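Local structure of peptidase M16 inactive domain family protein (Pseudomonas fluorescens, 3GWB) at residues A228-P233 with P305-G310; G45-G50 with H163-A168; T250-A255 with G325-V330. The protein is a peptidase M16 inactive domain family protein, probably related to metal-dependent hydrolases, whose own activity is uncertain. One frame throughout, in Å; residues are numbered along the deposited sequence.

Contact 1. Residues A228-P233 with P305-G310; sequences AKIEQP and PMQARG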
loop_
_atom_site.group_PDB
_atom_site.type_symbol
_atom_site.label_atom_id
_atom_site.label_comp_id
_atom_site.label_asym_id
_atom_site.label_seq_id
_atom_site.Cartn_x
_atom_site.Cartn_y
_atom_site.Cartn_z
ATOM N N ALA A 228 14.568 -8.827 27.947
ATOM C CA ALA A 228 15.156 -7.655 28.581
ATOM C C ALA A 228 15.113 -6.462 27.637
ATOM O O ALA A 228 15.188 -6.614 26.418
ATOM C CB ALA A 228 16.591 -7.945 28.990
ATOM N N LYS A 229 14.990 -5.270 28.208
ATOM C CA LYS A 229 14.938 -4.059 27.404
ATOM C C LYS A 229 16.306 -3.732 26.826
ATOM O O LYS A 229 17.337 -4.050 27.425
ATOM C CB LYS A 229 14.430 -2.894 28.250
ATOM C CG LYS A 229 12.988 -3.066 28.698
ATOM C CD LYS A 229 12.522 -1.890 29.535
ATOM C CE LYS A 229 11.060 -2.041 29.912
ATOM N NZ LYS A 229 10.593 -0.872 30.700
ATOM N N ILE A 230 16.304 -3.104 25.655
ATOM C CA ILE A 230 17.535 -2.729 24.971
ATOM C C ILE A 230 18.160 -1.515 25.653
ATOM O O ILE A 230 17.456 -0.635 26.156
ATOM C CB ILE A 230 17.261 -2.428 23.469
ATOM C CG1 ILE A 230 17.135 -3.744 22.688
ATOM C CG2 ILE A 230 18.393 -1.609 22.865
ATOM C CD1 ILE A 230 16.017 -4.648 23.143
ATOM N N GLU A 231 19.487 -1.483 25.684
ATOM C CA GLU A 231 20.201 -0.386 26.319
ATOM C C GLU A 231 20.154 0.872 25.466
ATOM O O GLU A 231 19.760 0.826 24.304
ATOM C CB GLU A 231 21.652 -0.792 26.582
ATOM C CG GLU A 231 21.775 -2.076 27.389
ATOM C CD GLU A 231 23.143 -2.257 28.016
ATOM O OE1 GLU A 231 24.151 -2.230 27.271
ATOM O OE2 GLU A 231 23.205 -2.430 29.255
ATOM N N GLN A 232 20.543 1.997 26.054
ATOM C CA GLN A 232 20.549 3.275 25.349
ATOM C C GLN A 232 21.779 3.403 24.461
ATOM O O GLN A 232 22.866 2.977 24.835
ATOM C CB GLN A 232 20.529 4.428 26.355
ATOM C CG GLN A 232 19.205 4.597 27.072
ATOM C CD GLN A 232 18.141 5.213 26.182
ATOM O OE1 GLN A 232 18.046 4.896 24.995
ATOM N NE2 GLN A 232 17.329 6.091 26.755
ATOM N N PRO A 233 21.618 4.007 23.270
ATOM C CA PRO A 233 22.731 4.189 22.335
ATOM C C PRO A 233 23.664 5.293 22.814
ATOM O O PRO A 233 23.299 6.095 23.673
ATOM C CB PRO A 233 22.025 4.564 21.037
ATOM C CG PRO A 233 20.882 5.395 21.532
ATOM C CD PRO A 233 20.373 4.578 22.718
ATOM N N PRO A 305 10.207 8.046 18.506
ATOM C CA PRO A 305 10.494 7.575 19.865
ATOM C C PRO A 305 10.322 6.066 19.990
ATOM O O PRO A 305 9.301 5.513 19.579
ATOM C CB PRO A 305 9.482 8.335 20.717
ATOM C CG PRO A 305 9.252 9.595 19.937
ATOM C CD PRO A 305 9.148 9.070 18.528
HETATM N N MSE A 306 11.320 5.404 20.565
HETATM C CA MSE A 306 11.270 3.964 20.742
HETATM C C MSE A 306 11.637 3.632 22.178
HETATM O O MSE A 306 11.789 4.537 23.000
HETATM C CB MSE A 306 12.236 3.288 19.773
HETATM C CG MSE A 306 11.929 3.576 18.312
HETATM SE SE MSE A 306 12.964 2.618 17.181
HETATM C CE MSE A 306 14.281 3.739 16.915
ATOM N N GLN A 307 11.770 2.342 22.482
ATOM C CA GLN A 307 12.113 1.913 23.834
ATOM C C GLN A 307 13.368 2.662 24.247
ATOM O O GLN A 307 13.441 3.212 25.341
ATOM C CB GLN A 307 12.358 0.405 23.870
ATOM C CG GLN A 307 12.395 -0.191 25.267
ATOM C CD GLN A 307 12.521 -1.709 25.238
ATOM O OE1 GLN A 307 13.568 -2.250 24.876
ATOM N NE2 GLN A 307 11.443 -2.401 25.607
ATOM N N ALA A 308 14.359 2.670 23.365
ATOM C CA ALA A 308 15.593 3.396 23.619
ATOM C C ALA A 308 15.449 4.672 22.798
ATOM O O ALA A 308 14.467 4.830 22.070
ATOM C CB ALA A 308 16.794 2.590 23.148
ATOM N N ARG A 309 16.411 5.582 22.903
ATOM C CA ARG A 309 16.328 6.825 22.151
ATOM C C ARG A 309 16.159 6.597 20.655
ATOM O O ARG A 309 17.025 6.013 19.990
ATOM C CB ARG A 309 17.561 7.691 22.397
ATOM C CG ARG A 309 17.596 8.316 23.778
ATOM C CD ARG A 309 18.845 9.153 23.956
ATOM N NE ARG A 309 18.789 10.420 23.231
ATOM C CZ ARG A 309 19.842 11.207 23.041
ATOM N NH1 ARG A 309 21.027 10.848 23.515
ATOM N NH2 ARG A 309 19.716 12.358 22.395
ATOM N N GLY A 310 15.023 7.053 20.138
ATOM C CA GLY A 310 14.744 6.917 18.726
ATOM C C GLY A 310 15.366 8.101 18.019
ATOM O O GLY A 310 15.824 9.033 18.671
#
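The shortest polar link between A228-P233 and P305-G310 runs from the backbone Arg309 N to the side-chain oxygen Gln232 OE1, at 2.7 Å. The donor lies in the plane of the Gln232 amide, on a lone pair of OE1, with an N-H...O angle of 156°. Gln232 gets its oxygen there by folding: CG sits beside its own backbone N, chi2 (-75°) bends the chain at CD, and the amide ends beside Ala308 and Arg309. Gln232 OE1 also lies 3.2 Å from Ala308 CA. On the far end of that amide, NE2 makes a weak bond to Asp260.

A second glutamine answers from the opposite loop. Gln307 is extended, and Gln307 OE1 accepts a hydrogen bond from Ile230 N at 3.0 Å, a straight bond (164°) whose donor is somewhat tilted from the amide plane. The Gln307 and Lys229 side chains cross at about a right angle, with Gln307 NE2 3.5 Å from Lys229 CG.

Residues 228-233 belong to the linker between the two sheet-bearing halves of the chain, and they run extended in polyproline-like conformation. They lie against the loop of the hairpin that joins strands 299-303 and 311-319. Across this junction each loop offers one glutamine oxygen to a backbone N-H of the other.

Between the two bonds Ala308 CB points into the linker, 4.1 Å from Pro233 CD and 3.6 Å from Glu231 O. Arg309 leads away, its guanidinium held by Glu235, Gly258 O and, weakly, Leu257 O.

Contact 2. Residues G45-G50 with H163-A168; sequences GSSQDG and HPYAHA
His167 meets Ser46 through the edge of its ring: NE2 sends a weak bond to Ser46 O, 3.1 Å away, with a bent N-H...O angle of 128° although the oxygen lies in the ring plane. CG stands in the crowded position between backbone N and carbonyl carbon (chi1 73°), and from there the ring reaches the 45-50 loop. The other nitrogen is tied down within its own segment: His167 ND1 donates to Ala168 O at 3.1 Å, from above that carbonyl's plane. Asp49 CB packs 3.7 Å from His167 CE1, while the Asp49 carboxylate is bonded to Gly54 N and Ala56 N.

This is loop-to-loop packing just ahead of helix 55-62. Residues 46-48 form a 3-10 turn after strand 35-42, and His163-Ala166 is a type I beta turn. Helix 55-62 probably corresponds to the helix that carries the inverted zinc motif HXXEH in active M16 enzymes; the motif is absent from it here.

Water 1 sits over one face of the His167 ring, toward its rim. It accepts from Ser46 OG at 2.6 Å and donates to Pro164 O and His167 O; Ser46 OG is also bonded to Ser169 OG. An alanine in place of His167 would probably leave Ser46 O with only the Asp49 N bond among those of the two segments, and open a gap beside Asp49.

Ser47 turns its OG between N and carbonyl carbon (chi1 65°), where it bonds Lys92 O. Its CB meets the edge of Tyr165 at CE1, 3.8 Å away, and Pro164 CB rests 3.6 Å from Ser47 O.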
loop_
_atom_site.group_PDB
_atom_site.type_symbol
_atom_site.label_atom_id
_atom_site.label_comp_id
_atom_site.label_asym_id
_atom_site.label_seq_id
_atom_site.Cartn_x
_atom_site.Cartn_y
_atom_site.Cartn_z
ATOM N N GLY A 45 10.864 -7.059 17.720
ATOM C CA GLY A 45 11.295 -6.330 16.538
ATOM C C GLY A 45 12.716 -6.702 16.169
ATOM O O GLY A 45 13.314 -7.572 16.794
ATOM N N SER A 46 13.266 -6.031 15.163
ATOM C CA SER A 46 14.613 -6.319 14.699
ATOM C C SER A 46 15.690 -6.117 15.762
ATOM O O SER A 46 16.786 -6.682 15.661
ATOM C CB SER A 46 14.932 -5.481 13.454
ATOM O OG SER A 46 14.839 -4.093 13.720
ATOM N N SER A 47 15.379 -5.334 16.789
ATOM C CA SER A 47 16.339 -5.090 17.860
ATOM C C SER A 47 16.645 -6.390 18.610
ATOM O O SER A 47 17.606 -6.466 19.376
ATOM C CB SER A 47 15.804 -4.026 18.836
ATOM O OG SER A 47 14.638 -4.462 19.524
ATOM N N GLN A 48 15.829 -7.416 18.376
ATOM C CA GLN A 48 16.018 -8.712 19.021
ATOM C C GLN A 48 16.694 -9.701 18.071
ATOM O O GLN A 48 16.910 -10.856 18.431
ATOM C CB GLN A 48 14.674 -9.299 19.471
ATOM C CG GLN A 48 13.909 -8.486 20.514
ATOM C CD GLN A 48 14.716 -8.202 21.774
ATOM O OE1 GLN A 48 15.542 -9.011 22.204
ATOM N NE2 GLN A 48 14.460 -7.053 22.385
ATOM N N ASP A 49 17.024 -9.243 16.867
ATOM C CA ASP A 49 17.662 -10.087 15.856
ATOM C C ASP A 49 18.920 -10.808 16.324
ATOM O O ASP A 49 19.133 -11.973 15.991
ATOM C CB ASP A 49 18.023 -9.269 14.609
ATOM C CG ASP A 49 16.845 -9.061 13.675
ATOM O OD1 ASP A 49 15.799 -9.724 13.858
ATOM O OD2 ASP A 49 16.975 -8.236 12.743
ATOM N N GLY A 50 19.762 -10.114 17.078
ATOM C CA GLY A 50 20.990 -10.733 17.528
ATOM C C GLY A 50 21.917 -10.941 16.344
ATOM O O GLY A 50 22.167 -10.013 15.571
ATOM N N HIS A 163 24.653 -0.455 17.908
ATOM C CA HIS A 163 23.397 -0.573 18.631
ATOM C C HIS A 163 22.392 -1.369 17.789
ATOM O O HIS A 163 22.369 -1.248 16.566
ATOM C CB HIS A 163 22.840 0.818 18.920
ATOM C CG HIS A 163 21.591 0.805 19.735
ATOM N ND1 HIS A 163 21.602 0.775 21.111
ATOM C CD2 HIS A 163 20.289 0.781 19.365
ATOM C CE1 HIS A 163 20.359 0.737 21.557
ATOM N NE2 HIS A 163 19.542 0.740 20.518
ATOM N N PRO A 164 21.550 -2.193 18.437
ATOM C CA PRO A 164 20.541 -3.011 17.750
ATOM C C PRO A 164 19.592 -2.271 16.796
ATOM O O PRO A 164 18.977 -2.902 15.933
ATOM C CB PRO A 164 19.802 -3.684 18.908
ATOM C CG PRO A 164 20.899 -3.884 19.905
ATOM C CD PRO A 164 21.617 -2.548 19.868
ATOM N N TYR A 165 19.459 -0.951 16.942
ATOM C CA TYR A 165 18.585 -0.182 16.049
ATOM C C TYR A 165 19.281 0.190 14.746
ATOM O O TYR A 165 18.629 0.591 13.785
ATOM C CB TYR A 165 18.108 1.124 16.697
ATOM C CG TYR A 165 17.127 0.994 17.844
ATOM C CD1 TYR A 165 16.411 -0.183 18.066
ATOM C CD2 TYR A 165 16.902 2.074 18.697
ATOM C CE1 TYR A 165 15.488 -0.274 19.118
ATOM C CE2 TYR A 165 15.993 1.998 19.738
ATOM C CZ TYR A 165 15.288 0.826 19.948
ATOM O OH TYR A 165 14.399 0.771 20.991
ATOM N N ALA A 166 20.603 0.064 14.712
ATOM C CA ALA A 166 21.368 0.427 13.528
ATOM C C ALA A 166 21.047 -0.348 12.246
ATOM O O ALA A 166 20.835 0.254 11.195
ATOM C CB ALA A 166 22.856 0.311 13.830
ATOM N N HIS A 167 21.013 -1.676 12.325
ATOM C CA HIS A 167 20.776 -2.495 11.138
ATOM C C HIS A 167 19.339 -2.490 10.633
ATOM O O HIS A 167 18.394 -2.307 11.398
ATOM C CB HIS A 167 21.230 -3.933 11.403
ATOM C CG HIS A 167 20.329 -4.688 12.322
ATOM N ND1 HIS A 167 19.311 -5.502 11.867
ATOM C CD2 HIS A 167 20.264 -4.731 13.676
ATOM C CE1 HIS A 167 18.664 -6.010 12.897
ATOM N NE2 HIS A 167 19.219 -5.559 14.006
ATOM N N ALA A 168 19.187 -2.686 9.327
ATOM C CA ALA A 168 17.874 -2.702 8.702
ATOM C C ALA A 168 17.049 -3.863 9.240
ATOM O O ALA A 168 17.553 -4.978 9.378
ATOM C CB ALA A 168 18.020 -2.819 7.193
HETATM O O HOH W 1 17.210 -3.112 13.856
#

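Contact 3. Residues T250-A255 with G325-V330; sequences TSLMLA and GTLKLV
A helix packed on one face of a mixed sheet is the setting here, the alpha/beta layering of the second half of the M16 fold. Strand 249-257 is the middle one of five strands, and helix 323-340 follows its neighbour, strand 311-319. In the two short segments the axes approach to 10.0 Å and run nearly the same way, 25° apart.

Two residues of the strand, Leu252 and Leu254, point toward the helix. Leu254 does the closest touching: CD1 and CD2 straddle the end of Leu327, with CD2 4.0 Å from Leu327 CD1. The two side chains cross obliquely. Leu327 starts off to one side of the contact, but CG lies anti to its backbone N (chi1 176°), a turn from which the methyl CD1 goes on to meet the strand. The same Leu254 CD2 also faces Val330 CG1, one helical turn further on from Thr326, at 4.3 Å.

Leu252 serves the earlier part of the helix. Its CD1 lies 4.1 Å from the backbone Leu327 N and 4.3 Å from Thr326 CG2, while CD2 meets Leu327 CB at 4.3 Å. Thr326 presents its methyl to the leucine and gives its hydroxyl to Met322 O. Around this patch, Leu316 and helix 284-292 supply further apolar surface; Met253, on the other face of the strand, packs against helix 147-160.

The contact carries no polar bond between the segments. Methyl groups of branched aliphatic side chains and of Thr326, at van der Waals distances, hold helix to sheet, so its strength should lie in excluding water and in the fit of the leucine branches, not in direction-bound links.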
loop_
_atom_site.group_PDB
_atom_site.type_symbol
_atom_site.label_atom_id
_atom_site.label_comp_id
_atom_site.label_asym_id
_atom_site.label_seq_id
_atom_site.Cartn_x
_atom_site.Cartn_y
_atom_site.Cartn_z
ATOM N N THR A 250 18.565 15.012 -5.695
ATOM C CA THR A 250 19.432 14.640 -4.593
ATOM C C THR A 250 18.635 14.479 -3.318
ATOM O O THR A 250 17.809 15.320 -2.978
ATOM C CB THR A 250 20.578 15.664 -4.329
ATOM O OG1 THR A 250 20.035 16.984 -4.215
ATOM C CG2 THR A 250 21.621 15.624 -5.425
ATOM N N SER A 251 18.878 13.373 -2.629
ATOM C CA SER A 251 18.192 13.079 -1.384
ATOM C C SER A 251 19.019 13.591 -0.217
ATOM O O SER A 251 20.205 13.279 -0.110
ATOM C CB SER A 251 17.979 11.573 -1.249
ATOM O OG SER A 251 17.728 11.219 0.099
ATOM N N LEU A 252 18.386 14.379 0.648
ATOM C CA LEU A 252 19.046 14.961 1.810
ATOM C C LEU A 252 18.409 14.459 3.101
ATOM O O LEU A 252 17.190 14.511 3.264
ATOM C CB LEU A 252 18.930 16.488 1.773
ATOM C CG LEU A 252 19.550 17.267 0.614
ATOM C CD1 LEU A 252 19.067 18.712 0.679
ATOM C CD2 LEU A 252 21.071 17.192 0.693
HETATM N N MSE A 253 19.236 13.987 4.025
HETATM C CA MSE A 253 18.738 13.500 5.301
HETATM C C MSE A 253 19.628 13.999 6.428
HETATM O O MSE A 253 20.851 13.875 6.368
HETATM C CB MSE A 253 18.708 11.972 5.315
HETATM C CG MSE A 253 17.873 11.357 4.214
HETATM SE SE MSE A 253 17.667 9.599 4.508
HETATM C CE MSE A 253 16.530 9.627 5.856
ATOM N N LEU A 254 19.007 14.581 7.446
ATOM C CA LEU A 254 19.732 15.090 8.602
ATOM C C LEU A 254 19.116 14.415 9.809
ATOM O O LEU A 254 17.910 14.180 9.840
ATOM C CB LEU A 254 19.579 16.607 8.734
ATOM C CG LEU A 254 20.028 17.481 7.563
ATOM C CD1 LEU A 254 18.989 17.423 6.453
ATOM C CD2 LEU A 254 20.198 18.919 8.039
ATOM N N ALA A 255 19.933 14.105 10.808
ATOM C CA ALA A 255 19.414 13.437 11.984
ATOM C C ALA A 255 20.377 13.429 13.154
ATOM O O ALA A 255 21.561 13.729 13.015
ATOM C CB ALA A 255 19.036 11.993 11.628
ATOM N N GLY A 325 23.081 24.294 -1.702
ATOM C CA GLY A 325 22.475 25.460 -1.089
ATOM C C GLY A 325 21.258 25.136 -0.239
ATOM O O GLY A 325 21.031 25.759 0.797
ATOM N N THR A 326 20.473 24.158 -0.677
ATOM C CA THR A 326 19.274 23.769 0.051
ATOM C C THR A 326 19.616 23.186 1.419
ATOM O O THR A 326 18.905 23.429 2.396
ATOM C CB THR A 326 18.448 22.748 -0.757
ATOM O OG1 THR A 326 18.155 23.296 -2.049
ATOM C CG2 THR A 326 17.131 22.446 -0.051
ATOM N N LEU A 327 20.700 22.423 1.492
ATOM C CA LEU A 327 21.120 21.822 2.752
ATOM C C LEU A 327 21.500 22.898 3.766
ATOM O O LEU A 327 21.209 22.771 4.953
ATOM C CB LEU A 327 22.310 20.881 2.532
ATOM C CG LEU A 327 22.909 20.250 3.797
ATOM C CD1 LEU A 327 21.877 19.369 4.481
ATOM C CD2 LEU A 327 24.142 19.433 3.432
ATOM N N LYS A 328 22.166 23.951 3.293
ATOM C CA LYS A 328 22.573 25.050 4.160
ATOM C C LYS A 328 21.328 25.746 4.679
ATOM O O LYS A 328 21.249 26.093 5.855
ATOM C CB LYS A 328 23.417 26.068 3.392
ATOM C CG LYS A 328 24.660 25.502 2.735
ATOM C CD LYS A 328 25.685 25.043 3.753
ATOM C CE LYS A 328 26.956 24.549 3.066
ATOM N NZ LYS A 328 27.551 25.586 2.178
ATOM N N LEU A 329 20.365 25.959 3.783
ATOM C CA LEU A 329 19.111 26.618 4.132
ATOM C C LEU A 329 18.374 25.852 5.224
ATOM O O LEU A 329 17.971 26.432 6.228
ATOM C CB LEU A 329 18.207 26.744 2.894
ATOM C CG LEU A 329 16.760 27.220 3.096
ATOM C CD1 LEU A 329 16.751 28.641 3.644
ATOM C CD2 LEU A 329 15.998 27.148 1.774
ATOM N N VAL A 330 18.198 24.549 5.023
ATOM C CA VAL A 330 17.502 23.723 6.005
ATOM C C VAL A 330 18.195 23.824 7.357
ATOM O O VAL A 330 17.541 23.970 8.390
ATOM C CB VAL A 330 17.460 22.244 5.562
ATOM C CG1 VAL A 330 16.956 21.366 6.695
ATOM C CG2 VAL A 330 16.546 22.096 4.360
#

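Overall arrangement
Contacts 1 and 2 are neighbours, their centres 11 Å apart, and they touch: Tyr165 OH of contact 2 probably bonds Ala308 N of contact 1, and Ile230 packs on Gln48. Both are made of loops, and both rely on polar links to backbone atoms, through glutamine amides in contact 1 and through a histidine and a water in contact 2. Contact 1 lies at the surface; contact 2 is buried. Contact 3, also buried, lies about 27 Å from either (between centres) and joins regular elements by aliphatic packing alone. Contacts 1 and 3 share the hairpin region indirectly: strand 311-319, which leaves the loop of contact 1, pairs with strand 249-257.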